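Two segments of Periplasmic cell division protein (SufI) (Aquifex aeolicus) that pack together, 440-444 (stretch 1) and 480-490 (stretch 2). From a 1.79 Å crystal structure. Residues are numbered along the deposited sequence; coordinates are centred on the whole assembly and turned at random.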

ATOM      1  N   ILE A 440      -4.025 -22.358   2.747  1.00 31.07           N
ATOM      2  CA  ILE A 440      -4.918 -21.714   1.796  1.00 30.38           C
ATOM      3  C   ILE A 440      -5.948 -20.935   2.596  1.00 30.76           C
ATOM      4  O   ILE A 440      -6.730 -21.520   3.354  1.00 43.75           O
ATOM      5  N   ILE A 441      -5.942 -19.618   2.454  1.00 27.45           N
ATOM      6  CA  ILE A 441      -6.937 -18.772   3.092  1.00 26.79           C
ATOM      7  C   ILE A 441      -8.048 -18.510   2.090  1.00 41.56           C
ATOM      8  O   ILE A 441      -7.787 -18.199   0.921  1.00 37.40           O
ATOM      9  N   GLU A 442      -9.285 -18.647   2.545  1.00 42.01           N
ATOM     10  CA  GLU A 442     -10.469 -18.563   1.700  1.00 31.88           C
ATOM     11  C   GLU A 442     -11.338 -17.434   2.238  1.00 35.10           C
ATOM     12  O   GLU A 442     -12.112 -17.632   3.182  1.00 35.30           O
ATOM     13  N   TYR A 443     -11.196 -16.251   1.654  1.00 22.73           N
ATOM     14  CA  TYR A 443     -12.050 -15.132   2.013  1.00 23.43           C
ATOM     15  C   TYR A 443     -13.420 -15.314   1.377  1.00 32.73           C
ATOM     16  O   TYR A 443     -13.524 -15.539   0.167  1.00 32.23           O
ATOM     17  N   VAL A 444     -14.467 -15.228   2.192  1.00 23.42           N
ATOM     18  CA  VAL A 444     -15.846 -15.327   1.728  1.00 30.94           C
ATOM     19  C   VAL A 444     -16.560 -14.059   2.169  1.00 35.48           C
ATOM     20  O   VAL A 444     -16.869 -13.896   3.356  1.00 42.04           O
ATOM     21  N   THR A 480      -2.204  -7.641  -0.185  1.00 24.59           N
ATOM     22  CA  THR A 480      -3.553  -7.090  -0.078  1.00 24.27           C
ATOM     23  C   THR A 480      -4.357  -7.537  -1.293  1.00 26.29           C
ATOM     24  O   THR A 480      -3.994  -7.203  -2.426  1.00 29.56           O
ATOM     25  N   VAL A 481      -5.449  -8.272  -1.076  1.00 24.42           N
ATOM     26  CA  VAL A 481      -6.259  -8.802  -2.171  1.00 19.16           C
ATOM     27  C   VAL A 481      -7.656  -8.197  -2.105  1.00 33.97           C
ATOM     28  O   VAL A 481      -8.274  -8.152  -1.036  1.00 32.47           O
ATOM     29  N   ILE A 482      -8.143  -7.723  -3.253  1.00 23.66           N
ATOM     30  CA  ILE A 482      -9.498  -7.195  -3.349  1.00 30.98           C
ATOM     31  C   ILE A 482     -10.486  -8.347  -3.282  1.00 33.29           C
ATOM     32  O   ILE A 482     -10.350  -9.342  -4.006  1.00 27.17           O
ATOM     33  N   VAL A 483     -11.491  -8.216  -2.423  1.00 29.00           N
ATOM     34  CA  VAL A 483     -12.560  -9.203  -2.307  1.00 24.27           C
ATOM     35  C   VAL A 483     -13.870  -8.465  -2.544  1.00 48.78           C
ATOM     36  O   VAL A 483     -14.354  -7.750  -1.658  1.00 26.89           O
ATOM     37  N   ALA A 484     -14.449  -8.643  -3.733  1.00 23.22           N
ATOM     38  CA  ALA A 484     -15.637  -7.906  -4.138  1.00 31.56           C
ATOM     39  C   ALA A 484     -16.868  -8.408  -3.385  1.00 24.78           C
ATOM     40  O   ALA A 484     -16.846  -9.497  -2.806  1.00 25.85           O
ATOM     41  N   PRO A 485     -17.953  -7.630  -3.371  1.00 48.19           N
ATOM     42  CA  PRO A 485     -19.185  -8.096  -2.722  1.00 39.47           C
ATOM     43  C   PRO A 485     -19.617  -9.449  -3.260  1.00 33.33           C
ATOM     44  O   PRO A 485     -19.610  -9.686  -4.469  1.00 37.98           O
ATOM     45  N   MET A 486     -19.973 -10.349  -2.344  1.00 47.89           N
ATOM     46  CA  MET A 486     -20.461 -11.688  -2.667  1.00 75.20           C
ATOM     47  C   MET A 486     -19.428 -12.519  -3.427  1.00 27.55           C
ATOM     48  O   MET A 486     -19.785 -13.473  -4.124  1.00 37.41           O
ATOM     49  N   GLU A 487     -18.147 -12.182  -3.304  1.00 41.45           N
ATOM     50  CA  GLU A 487     -17.076 -12.909  -3.970  1.00 25.90           C
ATOM     51  C   GLU A 487     -16.316 -13.774  -2.975  1.00 32.05           C
ATOM     52  O   GLU A 487     -16.194 -13.435  -1.794  1.00 37.13           O
ATOM     53  N   THR A 488     -15.818 -14.906  -3.462  1.00 37.07           N
ATOM     54  CA  THR A 488     -14.896 -15.754  -2.723  1.00 29.68           C
ATOM     55  C   THR A 488     -13.548 -15.728  -3.432  1.00 39.82           C
ATOM     56  O   THR A 488     -13.486 -15.861  -4.659  1.00 35.26           O
ATOM     57  N   VAL A 489     -12.480 -15.528  -2.665  1.00 36.14           N
ATOM     58  CA  VAL A 489     -11.118 -15.496  -3.180  1.00 32.47           C
ATOM     59  C   VAL A 489     -10.288 -16.488  -2.379  1.00 58.80           C
ATOM     60  O   VAL A 489     -10.415 -16.562  -1.151  1.00 46.83           O
ATOM     61  N   ARG A 490      -9.455 -17.263  -3.071  1.00 29.42           N
ATOM     62  CA  ARG A 490      -8.561 -18.227  -2.440  1.00 33.70           C
ATOM     63  C   ARG A 490      -7.115 -17.793  -2.653  1.00 38.28           C
ATOM     64  O   ARG A 490      -6.691 -17.568  -3.793  1.00 32.80           O
TER

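Strand 440-444 runs antiparallel to strand 488-490, their directions 168° apart, and the backbone register fixes which side chains meet. Tyr443 and Val489 form the hydrogen-bonded pair: Tyr443 N donates to Val489 O at 2.9 Å, and Val489 N to Tyr443 O at 3.0 Å. Their side chains share one face of the sheet; those of Glu442, Val444, Thr488 and Arg490 lie on the other.

Tyr443 is the most heavily covered residue, with 92 Å² buried by stretch 2. Its chi1 of -69° (m) and chi2 of -63° carry the ring over to strand 480-483, where CE2 lies 3.9 Å from Val481 CG1. The backbone sets the contact of Tyr443 CB with Val483 CG2, 4.0 Å. Both valines direct CA-to-CB toward stretch 1, Val481 as p and Val483 as t.

On the other face, Glu442 is extended (chi1 and chi2 both t); its CG sits 3.8 Å from Thr488 CG2 and 4.1 Å from Arg490 CG, and its OE2 also lies 3.9 Å from Thr488 CG2. Thr488, in m, also places OG1 3.8 Å from Val444 CG1, a contact without a hydrogen bond. Arg490 (m, t, p) brings NH2 within 3.8 Å of Ile440 CD1, while its NH1 is hydrogen-bonded elsewhere in the structure.

Glu487 points away; its extended t, t chain lets OE2 accept from Ala484 N at 2.8 Å, bracing the type II turn.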

ATOM      1  CB  ILE A 440      -5.595 -22.731   0.867  1.00 30.29           C
ATOM      2  CG1 ILE A 440      -4.553 -23.445   0.004  1.00 34.10           C
ATOM      3  CG2 ILE A 440      -6.640 -22.042  -0.002  1.00 30.42           C
ATOM      4  CD1 ILE A 440      -5.147 -24.481  -0.932  1.00 42.01           C
ATOM      5  CB  ILE A 441      -6.317 -17.463   3.605  1.00 29.93           C
ATOM      6  CG1 ILE A 441      -5.346 -17.760   4.748  1.00 30.04           C
ATOM      7  CG2 ILE A 441      -7.400 -16.506   4.072  1.00 26.86           C
ATOM      8  CD1 ILE A 441      -4.812 -16.516   5.427  1.00 38.26           C
ATOM      9  CB  GLU A 442     -11.215 -19.895   1.692  1.00 28.21           C
ATOM     10  CG  GLU A 442     -12.429 -19.929   0.798  1.00 68.99           C
ATOM     11  CD  GLU A 442     -13.046 -21.303   0.748  1.00 78.56           C
ATOM     12  OE1 GLU A 442     -12.490 -22.215   1.398  1.00 40.43           O
ATOM     13  OE2 GLU A 442     -14.077 -21.468   0.063  1.00 57.25           O
ATOM     14  CB  TYR A 443     -11.432 -13.813   1.558  1.00 28.96           C
ATOM     15  CG  TYR A 443     -10.182 -13.415   2.308  1.00 43.75           C
ATOM     16  CD1 TYR A 443     -10.222 -13.160   3.670  1.00 32.65           C
ATOM     17  CD2 TYR A 443      -8.969 -13.269   1.649  1.00 30.20           C
ATOM     18  CE1 TYR A 443      -9.082 -12.783   4.362  1.00 29.88           C
ATOM     19  CE2 TYR A 443      -7.827 -12.892   2.329  1.00 35.04           C
ATOM     20  CZ  TYR A 443      -7.890 -12.651   3.688  1.00 29.87           C
ATOM     21  OH  TYR A 443      -6.758 -12.276   4.373  1.00 31.85           O
ATOM     22  CB  VAL A 444     -16.552 -16.575   2.274  1.00 36.94           C
ATOM     23  CG1 VAL A 444     -17.950 -16.679   1.695  1.00 31.50           C
ATOM     24  CG2 VAL A 444     -15.748 -17.828   1.962  1.00 36.64           C
ATOM     25  CB  THR A 480      -3.521  -5.558  -0.001  1.00 28.63           C
ATOM     26  OG1 THR A 480      -2.654  -5.138   1.064  1.00 33.58           O
ATOM     27  CG2 THR A 480      -4.920  -5.009   0.235  1.00 31.60           C
ATOM     28  CB  VAL A 481      -6.318 -10.343  -2.160  1.00 25.35           C
ATOM     29  CG1 VAL A 481      -6.880 -10.869  -0.846  1.00 26.02           C
ATOM     30  CG2 VAL A 481      -7.136 -10.855  -3.354  1.00 20.06           C
ATOM     31  CB  ILE A 482      -9.680  -6.404  -4.654  1.00 37.30           C
ATOM     32  CG1 ILE A 482      -8.762  -5.182  -4.690  1.00 30.04           C
ATOM     33  CG2 ILE A 482     -11.136  -6.000  -4.840  1.00 25.19           C
ATOM     34  CD1 ILE A 482      -8.833  -4.417  -5.991  1.00 21.45           C
ATOM     35  CB  VAL A 483     -12.553  -9.913  -0.951  1.00 26.45           C
ATOM     36  CG1 VAL A 483     -13.625 -10.996  -0.918  1.00 27.75           C
ATOM     37  CG2 VAL A 483     -11.174 -10.504  -0.675  1.00 20.71           C
ATOM     38  CB  ALA A 484     -15.850  -8.045  -5.645  1.00 28.94           C
ATOM     39  CB  PRO A 485     -20.202  -7.004  -3.068  1.00 34.04           C
ATOM     40  CG  PRO A 485     -19.388  -5.788  -3.240  1.00 32.66           C
ATOM     41  CD  PRO A 485     -18.093  -6.245  -3.858  1.00 28.86           C
ATOM     42  CB  MET A 486     -21.782 -11.623  -3.452  1.00 36.35           C
ATOM     43  CG  MET A 486     -22.870 -10.801  -2.761  1.00 43.65           C
ATOM     44  SD  MET A 486     -23.153 -11.295  -1.040  1.00 80.64           S
ATOM     45  CE  MET A 486     -24.432 -10.140  -0.544  1.00 50.61           C
ATOM     46  CB  GLU A 487     -16.099 -11.949  -4.665  1.00 26.93           C
ATOM     47  CG  GLU A 487     -14.907 -12.634  -5.323  1.00 24.83           C
ATOM     48  CD  GLU A 487     -14.049 -11.684  -6.137  1.00 46.61           C
ATOM     49  OE1 GLU A 487     -13.693 -12.034  -7.281  1.00 35.22           O
ATOM     50  OE2 GLU A 487     -13.730 -10.588  -5.632  1.00 28.76           O
ATOM     51  CB  THR A 488     -15.425 -17.189  -2.613  1.00 31.55           C
ATOM     52  OG1 THR A 488     -16.628 -17.200  -1.830  1.00 33.21           O
ATOM     53  CG2 THR A 488     -14.391 -18.098  -1.959  1.00 32.61           C
ATOM     54  CB  VAL A 489     -10.514 -14.076  -3.097  1.00 22.62           C
ATOM     55  CG1 VAL A 489      -9.102 -14.046  -3.666  1.00 24.07           C
ATOM     56  CG2 VAL A 489     -11.403 -13.081  -3.830  1.00 32.78           C
ATOM     57  CB  ARG A 490      -8.786 -19.638  -2.996  1.00 26.91           C
ATOM     58  CG  ARG A 490     -10.107 -20.279  -2.559  1.00 33.50           C
ATOM     59  CD  ARG A 490     -10.443 -21.554  -3.344  1.00 43.65           C
ATOM     60  NE  ARG A 490      -9.532 -22.661  -3.062  1.00 71.48           N
ATOM     61  CZ  ARG A 490      -8.676 -23.176  -3.943  1.00 90.44           C
ATOM     62  NH1 ARG A 490      -8.610 -22.692  -5.176  1.00 50.11           N
ATOM     63  NH2 ARG A 490      -7.889 -24.186  -3.591  1.00 73.44           N
TER